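Putative methyltransferase from antibiotic biosynthesis pathway (Anabaena variabilis ATCC 29413, PDB 3EGE) probably transfers a methyl group from S-adenosylmethionine to a substrate, perhaps in the making of an antibiotic. Local coordinates at residues Leu135-Trp140 and Gln246-Gly251; Leu129-Arg134 and Glu150-Phe155. All coordinates share one frame; numbering follows the deposited sequence.

Overall arrangement
Both contacts lie where strand 126-131 of the Rossmann-like methyltransferase sheet ends. Interaction 2 joins the end of this strand, residues 129-134, to helix 146-153. Interaction 1 takes the next residues, 135-140, and packs them on 246-251, which leads into the neighbouring antiparallel strand 252-258. The centres of the two contacts are about 13 Å apart. They touch directly: Gly251 O lies 3.0 Å from Asp132 N, a probable hydrogen bond. Ile133 CD1 also packs near Ile250 O, at 4.3 Å. The contacts therefore meet at Asp132 and Ile133, and Ile133 packs on the helix as well. Neither contact includes a cofactor, and the site of methyl transfer cannot be placed from them.

Interaction 1 (Leu135-Trp140 and Gln246-Gly251); sequences LAQRIW and QEIDIG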
ATOM      1  N   LEU A 135     -15.320  -0.377  -3.176  1.00 65.65           N
ATOM      2  CA  LEU A 135     -15.589   1.063  -2.980  1.00 65.82           C
ATOM      3  C   LEU A 135     -15.037   1.945  -4.100  1.00 66.90           C
ATOM      4  O   LEU A 135     -15.313   3.153  -4.115  1.00 66.70           O
ATOM      5  CB  LEU A 135     -14.980   1.529  -1.662  1.00 66.54           C
ATOM      6  CG  LEU A 135     -15.447   0.821  -0.388  1.00 64.95           C
ATOM      7  CD1 LEU A 135     -14.594   1.287   0.793  1.00 56.45           C
ATOM      8  CD2 LEU A 135     -16.920   1.083  -0.194  1.00 56.36           C
ATOM      9  N   ALA A 136     -14.271   1.350  -5.025  1.00 66.19           N
ATOM     10  CA  ALA A 136     -13.699   2.074  -6.139  1.00 66.11           C
ATOM     11  C   ALA A 136     -14.761   2.444  -7.207  1.00 68.44           C
ATOM     12  O   ALA A 136     -15.823   1.792  -7.366  1.00 68.21           O
ATOM     13  CB  ALA A 136     -12.551   1.265  -6.773  1.00 63.38           C
ATOM     14  N   GLN A 137     -14.464   3.532  -7.905  1.00 69.83           N
ATOM     15  CA  GLN A 137     -15.245   3.951  -9.032  1.00 72.15           C
ATOM     16  C   GLN A 137     -14.710   3.177 -10.258  1.00 71.82           C
ATOM     17  O   GLN A 137     -13.624   2.584 -10.204  1.00 71.69           O
ATOM     18  CB  GLN A 137     -15.217   5.474  -9.182  1.00 73.03           C
ATOM     19  CG  GLN A 137     -13.935   6.130  -9.638  1.00 74.63           C
ATOM     20  CD  GLN A 137     -14.027   7.655  -9.466  1.00 75.29           C
ATOM     21  OE1 GLN A 137     -13.708   8.195  -8.400  1.00 83.00           O
ATOM     22  NE2 GLN A 137     -14.527   8.342 -10.495  1.00 81.94           N
ATOM     23  N   ARG A 138     -15.527   3.115 -11.307  1.00 71.45           N
ATOM     24  CA  ARG A 138     -15.194   2.439 -12.577  1.00 71.89           C
ATOM     25  C   ARG A 138     -13.825   2.927 -13.115  1.00 71.66           C
ATOM     26  O   ARG A 138     -13.646   4.114 -13.292  1.00 72.42           O
ATOM     27  CB  ARG A 138     -16.308   2.737 -13.584  1.00 70.65           C
ATOM     28  CG  ARG A 138     -16.109   2.218 -14.999  1.00 72.62           C
ATOM     29  CD  ARG A 138     -16.532   0.787 -15.195  1.00 73.70           C
ATOM     30  NE  ARG A 138     -15.969   0.258 -16.436  1.00 73.19           N
ATOM     31  CZ  ARG A 138     -16.358   0.594 -17.667  1.00 69.37           C
ATOM     32  NH1 ARG A 138     -17.359   1.431 -17.911  1.00 72.87           N
ATOM     33  NH2 ARG A 138     -15.734   0.049 -18.689  1.00 73.90           N
ATOM     34  N   ILE A 139     -12.882   2.019 -13.329  1.00 72.25           N
ATOM     35  CA  ILE A 139     -11.540   2.346 -13.865  1.00 72.42           C
ATOM     36  C   ILE A 139     -11.342   1.539 -15.143  1.00 69.02           C
ATOM     37  O   ILE A 139     -11.587   0.334 -15.158  1.00 67.89           O
ATOM     38  CB  ILE A 139     -10.342   1.943 -12.885  1.00 74.75           C
ATOM     39  CG1 ILE A 139     -10.623   2.336 -11.434  1.00 82.70           C
ATOM     40  CG2 ILE A 139      -9.019   2.584 -13.312  1.00 74.73           C
ATOM     41  CD1 ILE A 139     -10.959   3.837 -11.265  1.00 90.33           C
ATOM     42  N   TRP A 140     -10.884   2.213 -16.190  1.00 66.44           N
ATOM     43  CA  TRP A 140     -10.510   1.598 -17.471  1.00 64.91           C
ATOM     44  C   TRP A 140      -9.515   0.426 -17.354  1.00 64.81           C
ATOM     45  O   TRP A 140      -9.587  -0.513 -18.141  1.00 64.46           O
ATOM     46  CB  TRP A 140      -9.887   2.666 -18.417  1.00 64.43           C
ATOM     47  CG  TRP A 140      -8.599   3.193 -17.928  1.00 61.98           C
ATOM     48  CD1 TRP A 140      -8.426   4.248 -17.106  1.00 62.57           C
ATOM     49  CD2 TRP A 140      -7.300   2.645 -18.171  1.00 59.80           C
ATOM     50  NE1 TRP A 140      -7.103   4.402 -16.819  1.00 62.94           N
ATOM     51  CE2 TRP A 140      -6.382   3.427 -17.452  1.00 63.65           C
ATOM     52  CE3 TRP A 140      -6.827   1.557 -18.928  1.00 66.08           C
ATOM     53  CZ2 TRP A 140      -5.003   3.186 -17.479  1.00 61.43           C
ATOM     54  CZ3 TRP A 140      -5.459   1.301 -18.956  1.00 64.08           C
ATOM     55  CH2 TRP A 140      -4.565   2.108 -18.220  1.00 64.42           C
ATOM     56  N   GLN A 246      -8.009  15.561 -11.680  1.00 73.55           N
ATOM     57  CA  GLN A 246      -6.717  15.701 -10.967  1.00 74.39           C
ATOM     58  C   GLN A 246      -6.497  14.560  -9.967  1.00 73.72           C
ATOM     59  O   GLN A 246      -5.344  14.263  -9.630  1.00 71.75           O
ATOM     60  CB  GLN A 246      -6.553  17.094 -10.325  1.00 74.10           C
ATOM     61  CG  GLN A 246      -6.704  18.272 -11.324  1.00 76.60           C
ATOM     62  CD  GLN A 246      -5.955  18.091 -12.681  1.00 80.35           C
ATOM     63  OE1 GLN A 246      -4.780  17.705 -12.727  1.00 79.53           O
ATOM     64  NE2 GLN A 246      -6.651  18.396 -13.781  1.00 80.32           N
ATOM     65  N   GLU A 247      -7.594  13.953  -9.494  1.00 74.29           N
ATOM     66  CA  GLU A 247      -7.550  12.779  -8.621  1.00 75.56           C
ATOM     67  C   GLU A 247      -8.778  11.887  -8.759  1.00 75.08           C
ATOM     68  O   GLU A 247      -9.837  12.337  -9.195  1.00 75.97           O
ATOM     69  CB  GLU A 247      -7.342  13.174  -7.161  1.00 75.32           C
ATOM     70  CG  GLU A 247      -8.450  14.008  -6.551  1.00 77.03           C
ATOM     71  CD  GLU A 247      -8.089  14.583  -5.183  1.00 78.56           C
ATOM     72  OE1 GLU A 247      -7.007  14.247  -4.606  1.00 83.11           O
ATOM     73  OE2 GLU A 247      -8.912  15.393  -4.696  1.00 85.48           O
ATOM     74  N   ILE A 248      -8.620  10.634  -8.349  1.00 74.94           N
ATOM     75  CA  ILE A 248      -9.661   9.607  -8.471  1.00 75.22           C
ATOM     76  C   ILE A 248      -9.683   8.658  -7.261  1.00 73.79           C
ATOM     77  O   ILE A 248      -8.648   8.422  -6.641  1.00 73.45           O
ATOM     78  CB  ILE A 248      -9.447   8.782  -9.787  1.00 74.98           C
ATOM     79  CG1 ILE A 248     -10.743   8.095 -10.221  1.00 77.35           C
ATOM     80  CG2 ILE A 248      -8.289   7.786  -9.652  1.00 71.72           C
ATOM     81  CD1 ILE A 248     -10.660   7.425 -11.595  1.00 76.25           C
ATOM     82  N   ASP A 249     -10.865   8.125  -6.949  1.00 72.54           N
ATOM     83  CA  ASP A 249     -11.022   7.174  -5.867  1.00 72.10           C
ATOM     84  C   ASP A 249     -11.010   5.761  -6.423  1.00 71.40           C
ATOM     85  O   ASP A 249     -11.957   5.352  -7.067  1.00 70.94           O
ATOM     86  CB  ASP A 249     -12.318   7.396  -5.066  1.00 71.50           C
ATOM     87  CG  ASP A 249     -12.382   6.521  -3.792  1.00 71.48           C
ATOM     88  OD1 ASP A 249     -11.443   5.762  -3.483  1.00 70.74           O
ATOM     89  OD2 ASP A 249     -13.373   6.595  -3.082  1.00 72.34           O
ATOM     90  N   ILE A 250      -9.955   5.016  -6.111  1.00 72.13           N
ATOM     91  CA  ILE A 250      -9.816   3.612  -6.520  1.00 72.47           C
ATOM     92  C   ILE A 250      -9.888   2.695  -5.279  1.00 69.72           C
ATOM     93  O   ILE A 250      -9.376   1.572  -5.286  1.00 68.80           O
ATOM     94  CB  ILE A 250      -8.549   3.401  -7.383  1.00 73.09           C
ATOM     95  CG1 ILE A 250      -8.444   4.515  -8.450  1.00 76.52           C
ATOM     96  CG2 ILE A 250      -8.586   2.024  -8.122  1.00 73.15           C
ATOM     97  CD1 ILE A 250      -7.173   4.446  -9.287  1.00 77.44           C
ATOM     98  N   GLY A 251     -10.607   3.160  -4.250  1.00 68.29           N
ATOM     99  CA  GLY A 251     -10.831   2.405  -3.038  1.00 69.03           C
ATOM    100  C   GLY A 251      -9.702   2.354  -2.021  1.00 69.11           C
ATOM    101  O   GLY A 251      -9.784   1.556  -1.099  1.00 67.84           O
TER
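Gln137 and Asp249 are joined by two hydrogen bonds where the loop after strand 126-131 passes the end of the Rossmann-like sheet. Residues 249-251 connect the short outermost strand 247-248 to strand 252-258. In the first bond Gln137 N gives its hydrogen to Asp249 O at 3.2 Å, almost straight at 178°. In the second, Asp249 N donates to Gln137 OE1, which it meets from above the amide plane. Gln137 CG sits between the backbone N and the carbonyl carbon (chi1 71°), and the chain runs extended from there across Ile248. Its amide carbon CD comes within 3.4 Å of Ile248 CG1. Gln137 is exposed to solvent, yet held by its two bonds.

The tight part is apolar. The CD1 methyl of Ile139 meets Ile248 CD1 at 3.6 Å and Ile250 CG1 at 3.8 Å. All three isoleucines are buried. The side chains of Ile139 and Ile250 cross at about a right angle. Trp193 lies against Ile248, and Ala190 and Tyr142 against Ile250. Ala136 adds its methyl, with CB resting against the carbonyl group of Ile250.

The end at Leu135 is looser. Leu135 is exposed and approaches through its backbone carbonyl, with O no closer than 4.1 Å to Asp249 OD2. The Asp249 carboxylate lies at this side and also forms a salt bridge with Arg253. After Asp249 the backbone turns back. This closes an Asx turn, in which Gly251 N donates to Asp249 OD1 at 2.8 Å from above the carboxylate plane.

Interaction 2 (Leu129-Arg134 and Glu150-Phe155); sequences LTFDIR and EDALRF
The Phe131 ring has Phe155 CD2 over one face, displaced toward the rim, and Ala152 O at its edge. That oxygen is 3.5 Å from Phe131 CE2. The two phenyl rings meet obliquely, with planes at 47°. Phe131 CG lies between the backbone N and the carbonyl carbon (chi1 65°), which starts the ring toward Ala152 and Phe155. The Phe155 ring has Thr130 OG1 in plane at its edge, 3.5 Å from CE2. The Thr130 hydroxyl has its hydrogen bond to Gln161, and His105 packs edge-to-face with Phe131.

The Arg134 guanidinium is held at its edge. Its NH2 donates to Phe155 O at 2.7 Å, and that oxygen lies in the guanidinium plane. NH1 adds weak bonds to Phe155 O and Leu153 O. Arg134 NE meets Asp132 OD1 on its syn side at 2.9 Å, in a salt bridge. The same OD1 accepts from Arg134 N, closing an Asx turn. Asp132 OD2 takes a hydrogen bond from Leu158 N. These bonds fix the rotation of the guanidinium, and the Asp132 carboxylate probably offsets its charge.

Between these groups the packing is apolar. Ile133 CB meets Ala152 CB at 3.8 Å. Ile133 CG2 and Arg134 CG both touch Leu153 CD1. One water bridges the backbones: it accepts from Ile133 N at 2.9 Å and donates to Ala152 O at 2.7 Å. Helix 146-153 is thus tied to the end of strand 126-131. This strand borders 252-258, which runs antiparallel between 126-131 and 172-181, the reversed strand characteristic of the Rossmann-like methyltransferase fold.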
ATOM      1  N   LEU A 129      -2.544   1.863   5.580  1.00 69.22           N
ATOM      2  CA  LEU A 129      -2.948   2.266   4.222  1.00 68.78           C
ATOM      3  C   LEU A 129      -3.346   0.933   3.604  1.00 68.55           C
ATOM      4  O   LEU A 129      -2.509   0.039   3.429  1.00 67.76           O
ATOM      5  CB  LEU A 129      -1.869   2.950   3.380  1.00 69.06           C
ATOM      6  CG  LEU A 129      -2.327   3.371   1.955  1.00 70.07           C
ATOM      7  CD1 LEU A 129      -3.591   4.269   1.967  1.00 67.31           C
ATOM      8  CD2 LEU A 129      -1.214   4.052   1.154  1.00 68.12           C
ATOM      9  N   THR A 130      -4.642   0.820   3.308  1.00 67.84           N
ATOM     10  CA  THR A 130      -5.260  -0.395   2.796  1.00 66.07           C
ATOM     11  C   THR A 130      -6.247  -0.018   1.689  1.00 65.32           C
ATOM     12  O   THR A 130      -6.217   1.093   1.171  1.00 64.93           O
ATOM     13  CB  THR A 130      -5.922  -1.185   3.977  1.00 65.95           C
ATOM     14  OG1 THR A 130      -6.420  -2.449   3.531  1.00 62.40           O
ATOM     15  CG2 THR A 130      -7.036  -0.364   4.655  1.00 63.32           C
ATOM     16  N   PHE A 131      -7.099  -0.958   1.317  1.00 65.56           N
ATOM     17  CA  PHE A 131      -8.052  -0.753   0.260  1.00 65.70           C
ATOM     18  C   PHE A 131      -9.266  -1.688   0.335  1.00 66.12           C
ATOM     19  O   PHE A 131      -9.259  -2.733   1.009  1.00 65.35           O
ATOM     20  CB  PHE A 131      -7.349  -1.001  -1.106  1.00 65.82           C
ATOM     21  CG  PHE A 131      -6.897  -2.429  -1.295  1.00 63.63           C
ATOM     22  CD1 PHE A 131      -5.674  -2.856  -0.781  1.00 70.96           C
ATOM     23  CD2 PHE A 131      -7.711  -3.360  -1.920  1.00 68.16           C
ATOM     24  CE1 PHE A 131      -5.260  -4.187  -0.902  1.00 67.84           C
ATOM     25  CE2 PHE A 131      -7.309  -4.696  -2.054  1.00 64.54           C
ATOM     26  CZ  PHE A 131      -6.084  -5.110  -1.542  1.00 68.26           C
ATOM     27  N   ASP A 132     -10.277  -1.282  -0.433  1.00 66.19           N
ATOM     28  CA  ASP A 132     -11.434  -2.076  -0.749  1.00 63.97           C
ATOM     29  C   ASP A 132     -11.868  -1.716  -2.199  1.00 63.64           C
ATOM     30  O   ASP A 132     -12.483  -0.671  -2.446  1.00 63.54           O
ATOM     31  CB  ASP A 132     -12.540  -1.846   0.251  1.00 65.05           C
ATOM     32  CG  ASP A 132     -13.715  -2.765   0.036  1.00 64.37           C
ATOM     33  OD1 ASP A 132     -13.746  -3.498  -0.993  1.00 61.63           O
ATOM     34  OD2 ASP A 132     -14.596  -2.748   0.906  1.00 62.62           O
ATOM     35  N   ILE A 133     -11.575  -2.619  -3.131  1.00 63.59           N
ATOM     36  CA  ILE A 133     -11.920  -2.442  -4.556  1.00 63.27           C
ATOM     37  C   ILE A 133     -13.455  -2.260  -4.786  1.00 62.86           C
ATOM     38  O   ILE A 133     -13.865  -1.583  -5.732  1.00 62.31           O
ATOM     39  CB  ILE A 133     -11.351  -3.628  -5.426  1.00 63.00           C
ATOM     40  CG1 ILE A 133     -11.181  -3.220  -6.897  1.00 66.31           C
ATOM     41  CG2 ILE A 133     -12.247  -4.873  -5.297  1.00 56.33           C
ATOM     42  CD1 ILE A 133     -10.184  -2.169  -7.150  1.00 67.01           C
ATOM     43  N   ARG A 134     -14.267  -2.844  -3.894  1.00 63.21           N
ATOM     44  CA  ARG A 134     -15.726  -2.700  -3.877  1.00 64.14           C
ATOM     45  C   ARG A 134     -16.195  -1.243  -3.720  1.00 64.59           C
ATOM     46  O   ARG A 134     -17.356  -0.943  -4.047  1.00 63.97           O
ATOM     47  CB  ARG A 134     -16.375  -3.588  -2.768  1.00 64.16           C
ATOM     48  CG  ARG A 134     -16.331  -5.114  -3.035  1.00 68.43           C
ATOM     49  CD  ARG A 134     -16.581  -6.010  -1.797  1.00 63.70           C
ATOM     50  NE  ARG A 134     -15.355  -5.924  -1.083  1.00 76.00           N
ATOM     51  CZ  ARG A 134     -14.401  -6.844  -0.933  1.00 71.50           C
ATOM     52  NH1 ARG A 134     -14.529  -8.127  -1.232  1.00 70.95           N
ATOM     53  NH2 ARG A 134     -13.325  -6.444  -0.318  1.00 73.72           N
ATOM     54  N   GLU A 150      -9.505  -8.751  -9.767  1.00 65.12           N
ATOM     55  CA  GLU A 150      -9.756 -10.052  -9.165  1.00 66.01           C
ATOM     56  C   GLU A 150      -8.883 -10.291  -7.944  1.00 66.01           C
ATOM     57  O   GLU A 150      -9.373 -10.784  -6.925  1.00 67.72           O
ATOM     58  CB  GLU A 150      -9.506 -11.160 -10.192  1.00 66.41           C
ATOM     59  CG  GLU A 150     -10.535 -11.214 -11.321  1.00 66.31           C
ATOM     60  CD  GLU A 150     -10.065 -11.973 -12.570  1.00 67.15           C
ATOM     61  OE1 GLU A 150      -9.008 -12.642 -12.578  1.00 73.60           O
ATOM     62  OE2 GLU A 150     -10.757 -11.866 -13.583  1.00 67.87           O
ATOM     63  N   ASP A 151      -7.610  -9.919  -8.031  1.00 65.41           N
ATOM     64  CA  ASP A 151      -6.691 -10.054  -6.891  1.00 65.63           C
ATOM     65  C   ASP A 151      -7.091  -9.136  -5.755  1.00 65.69           C
ATOM     66  O   ASP A 151      -7.025  -9.539  -4.612  1.00 68.51           O
ATOM     67  CB  ASP A 151      -5.234  -9.777  -7.285  1.00 65.91           C
ATOM     68  CG  ASP A 151      -4.644 -10.836  -8.212  1.00 69.58           C
ATOM     69  OD1 ASP A 151      -5.225 -11.945  -8.360  1.00 70.02           O
ATOM     70  OD2 ASP A 151      -3.561 -10.542  -8.782  1.00 72.69           O
ATOM     71  N   ALA A 152      -7.478  -7.907  -6.071  1.00 64.79           N
ATOM     72  CA  ALA A 152      -7.922  -6.949  -5.074  1.00 63.93           C
ATOM     73  C   ALA A 152      -9.224  -7.410  -4.397  1.00 65.66           C
ATOM     74  O   ALA A 152      -9.391  -7.263  -3.187  1.00 65.68           O
ATOM     75  CB  ALA A 152      -8.096  -5.553  -5.716  1.00 62.35           C
ATOM     76  N   LEU A 153     -10.126  -8.000  -5.181  1.00 65.86           N
ATOM     77  CA  LEU A 153     -11.416  -8.464  -4.675  1.00 65.94           C
ATOM     78  C   LEU A 153     -11.323  -9.645  -3.694  1.00 65.34           C
ATOM     79  O   LEU A 153     -12.281  -9.911  -2.965  1.00 65.61           O
ATOM     80  CB  LEU A 153     -12.373  -8.757  -5.856  1.00 65.88           C
ATOM     81  CG  LEU A 153     -13.853  -8.999  -5.578  1.00 65.13           C
ATOM     82  CD1 LEU A 153     -14.503  -7.757  -4.987  1.00 59.20           C
ATOM     83  CD2 LEU A 153     -14.561  -9.461  -6.849  1.00 65.81           C
ATOM     84  N   ARG A 154     -10.184 -10.340  -3.667  1.00 67.05           N
ATOM     85  CA  ARG A 154      -9.935 -11.420  -2.695  1.00 68.69           C
ATOM     86  C   ARG A 154      -9.881 -10.929  -1.257  1.00 66.90           C
ATOM     87  O   ARG A 154     -10.263 -11.657  -0.359  1.00 68.10           O
ATOM     88  CB  ARG A 154      -8.648 -12.204  -3.021  1.00 69.74           C
ATOM     89  CG  ARG A 154      -8.787 -13.098  -4.252  1.00 74.42           C
ATOM     90  CD  ARG A 154      -7.616 -14.082  -4.424  1.00 75.93           C
ATOM     91  NE  ARG A 154      -6.395 -13.487  -4.993  1.00 91.28           N
ATOM     92  CZ  ARG A 154      -5.328 -13.009  -4.320  1.00 97.60           C
ATOM     93  NH1 ARG A 154      -5.255 -12.998  -2.975  1.00106.31           N
ATOM     94  NH2 ARG A 154      -4.296 -12.518  -5.011  1.00 93.42           N
ATOM     95  N   PHE A 155      -9.439  -9.700  -1.040  1.00 65.92           N
ATOM     96  CA  PHE A 155      -9.313  -9.158   0.304  1.00 66.58           C
ATOM     97  C   PHE A 155     -10.655  -8.698   0.883  1.00 68.31           C
ATOM     98  O   PHE A 155     -11.577  -8.488   0.155  1.00 69.73           O
ATOM     99  CB  PHE A 155      -8.246  -8.043   0.319  1.00 66.16           C
ATOM    100  CG  PHE A 155      -7.795  -7.634   1.701  1.00 64.81           C
ATOM    101  CD1 PHE A 155      -7.464  -8.603   2.684  1.00 64.78           C
ATOM    102  CD2 PHE A 155      -7.648  -6.282   2.019  1.00 65.25           C
ATOM    103  CE1 PHE A 155      -7.073  -8.218   3.968  1.00 60.35           C
ATOM    104  CE2 PHE A 155      -7.219  -5.896   3.279  1.00 63.07           C
ATOM    105  CZ  PHE A 155      -6.937  -6.872   4.257  1.00 63.02           C
TER
HETATM  106  O   HOH W   1     -11.050  -5.362  -2.292  1.00 54.25           O